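Local coordinates for protein soluble epoxide hydrolase (PDB 4INZ) that belongs to the alpha/beta-hydrolase fold family, with a mixed, largely parallel central beta-sheet flanked by helices, at residues W121-A124 / Y125-E129. The protein carries 1 engineered substitution. Numbering follows the deposited sequence.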
loop_
_atom_site.group_PDB
_atom_site.type_symbol
_atom_site.label_atom_id
_atom_site.label_comp_id
_atom_site.label_asym_id
_atom_site.label_seq_id
_atom_site.Cartn_x
_atom_site.Cartn_y
_atom_site.Cartn_z
ATOM N N TRP A 121 -8.327 -0.825 -0.174
ATOM C CA TRP A 121 -9.596 -0.491 0.468
ATOM C C TRP A 121 -10.640 -0.267 -0.616
ATOM O O TRP A 121 -11.755 -0.796 -0.550
ATOM C CB TRP A 121 -9.480 0.788 1.309
ATOM C CG TRP A 121 -8.914 0.633 2.722
ATOM C CD1 TRP A 121 -7.709 1.092 3.174
ATOM C CD2 TRP A 121 -9.561 0.032 3.857
ATOM N NE1 TRP A 121 -7.552 0.792 4.509
ATOM C CE2 TRP A 121 -8.676 0.141 4.953
ATOM C CE3 TRP A 121 -10.794 -0.602 4.051
ATOM C CZ2 TRP A 121 -8.988 -0.349 6.221
ATOM C CZ3 TRP A 121 -11.103 -1.092 5.312
ATOM C CH2 TRP A 121 -10.206 -0.958 6.381
ATOM N N THR A 122 -10.270 0.526 -1.618
ATOM C CA THR A 122 -11.181 0.839 -2.713
ATOM C C THR A 122 -11.624 -0.439 -3.433
ATOM O O THR A 122 -12.806 -0.621 -3.731
ATOM C CB THR A 122 -10.542 1.827 -3.706
ATOM O OG1 THR A 122 -10.179 3.028 -3.012
ATOM C CG2 THR A 122 -11.510 2.171 -4.829
ATOM N N PHE A 123 -10.670 -1.329 -3.688
ATOM C CA PHE A 123 -10.970 -2.600 -4.332
ATOM C C PHE A 123 -11.916 -3.455 -3.487
ATOM O O PHE A 123 -12.849 -4.065 -4.014
ATOM C CB PHE A 123 -9.684 -3.382 -4.622
ATOM C CG PHE A 123 -9.932 -4.726 -5.237
ATOM C CD1 PHE A 123 -10.178 -4.840 -6.601
ATOM C CD2 PHE A 123 -9.962 -5.868 -4.454
ATOM C CE1 PHE A 123 -10.426 -6.078 -7.173
ATOM C CE2 PHE A 123 -10.202 -7.108 -5.019
ATOM C CZ PHE A 123 -10.440 -7.213 -6.383
ATOM N N ALA A 124 -11.664 -3.518 -2.180
ATOM C CA ALA A 124 -12.507 -4.312 -1.285
ATOM C C ALA A 124 -13.938 -3.778 -1.246
ATOM O O ALA A 124 -14.898 -4.550 -1.195
ATOM C CB ALA A 124 -11.912 -4.350 0.127
ATOM N N TYR A 125 -14.079 -2.457 -1.268
ATOM C CA TYR A 125 -15.401 -1.839 -1.261
ATOM C C TYR A 125 -16.162 -2.130 -2.554
ATOM O O TYR A 125 -17.365 -2.393 -2.534
ATOM C CB TYR A 125 -15.290 -0.326 -1.047
ATOM C CG TYR A 125 -15.389 0.117 0.398
ATOM C CD1 TYR A 125 -16.621 0.447 0.964
ATOM C CD2 TYR A 125 -14.254 0.216 1.197
ATOM C CE1 TYR A 125 -16.718 0.857 2.285
ATOM C CE2 TYR A 125 -14.341 0.623 2.517
ATOM C CZ TYR A 125 -15.576 0.944 3.057
ATOM O OH TYR A 125 -15.663 1.351 4.371
ATOM N N ARG A 126 -15.459 -2.077 -3.680
ATOM C CA ARG A 126 -16.099 -2.252 -4.978
ATOM C C ARG A 126 -16.276 -3.725 -5.337
ATOM O O ARG A 126 -17.251 -4.099 -5.990
ATOM C CB ARG A 126 -15.308 -1.535 -6.073
ATOM C CG ARG A 126 -15.216 -0.030 -5.898
ATOM C CD ARG A 126 -14.505 0.620 -7.076
ATOM N NE ARG A 126 -14.425 2.073 -6.937
ATOM C CZ ARG A 126 -13.733 2.868 -7.751
ATOM N NH1 ARG A 126 -13.052 2.351 -8.770
ATOM N NH2 ARG A 126 -13.717 4.180 -7.543
ATOM N N TYR A 127 -15.333 -4.555 -4.909
ATOM C CA TYR A 127 -15.361 -5.977 -5.234
ATOM C C TYR A 127 -15.212 -6.834 -3.982
ATOM O O TYR A 127 -14.302 -7.661 -3.904
ATOM C CB TYR A 127 -14.235 -6.331 -6.210
ATOM C CG TYR A 127 -14.341 -5.696 -7.580
ATOM C CD1 TYR A 127 -15.024 -6.332 -8.609
ATOM C CD2 TYR A 127 -13.733 -4.477 -7.854
ATOM C CE1 TYR A 127 -15.115 -5.764 -9.869
ATOM C CE2 TYR A 127 -13.815 -3.902 -9.114
ATOM C CZ TYR A 127 -14.508 -4.548 -10.116
ATOM O OH TYR A 127 -14.593 -3.984 -11.370
ATOM N N PRO A 128 -16.112 -6.653 -3.005
ATOM C CA PRO A 128 -15.975 -7.384 -1.742
ATOM C C PRO A 128 -15.976 -8.899 -1.931
ATOM O O PRO A 128 -15.456 -9.612 -1.079
ATOM C CB PRO A 128 -17.201 -6.936 -0.941
ATOM C CG PRO A 128 -18.169 -6.429 -1.967
ATOM C CD PRO A 128 -17.321 -5.814 -3.027
ATOM N N GLU A 129 -16.544 -9.379 -3.033
ATOM C CA GLU A 129 -16.602 -10.815 -3.280
ATOM C C GLU A 129 -15.229 -11.383 -3.662
ATOM O O GLU A 129 -15.023 -12.597 -3.646
ATOM C CB GLU A 129 -17.660 -11.147 -4.346
ATOM C CG GLU A 129 -17.299 -10.752 -5.772
ATOM C CD GLU A 129 -17.615 -9.298 -6.102
ATOM O OE1 GLU A 129 -18.055 -8.552 -5.199
ATOM O OE2 GLU A 129 -17.422 -8.909 -7.276
#
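Phe123 and Tyr127 meet one turn apart where helix 115-126 ends, the helix that crosses from strand 108-112 to strand 131-137 in a beta-alpha-beta unit of the alpha/beta-hydrolase fold. Tyr127 CB sits over one face of the Phe123 ring, 4.1 Å from its centroid, in a CH-pi contact. The two rings are near parallel, planes at 23°, but slid so far apart that they barely overlap; the closest ring atoms, Phe123 CE1 and Tyr127 CD2, are 3.7 Å apart. With CG anti to the backbone N (chi1 178°), the Phe123 ring stands out from the helix and bends only slightly toward its end, which brings CE1 and CZ beneath Tyr127 CB; Val93 and Ile100 of helix 89-102 pack against it.

One residue back and further round the helix, Thr122 CG2 lies over one face of the Arg126 guanidinium, 3.6 Å from Arg126 NE. The arginine chain is extended from CG to NE and runs beside the threonine, carrying NH1 to a salt bridge with Asp90 and NH2 to the carbonyl of Pro238. Thr122 OG1 turns back to the carbonyl of Gly118. Trp121 and Tyr125 touch more lightly, CE3 to CE2 at 4.1 Å, and His141 joins them: its ring packs edge-to-face with Trp121 and its NE2 is hydrogen-bonded to Tyr125 OH.

Backbone bonds hold these pairs in step: Tyr125 N to Trp121 O, Arg126 N to Thr122 O and Tyr127 N to Phe123 O, the last 2.7 Å long. Tyr127 then leaves helical geometry, and Pro128, whose N has no hydrogen to give, sets its CD 3.3 Å from Ala124 O.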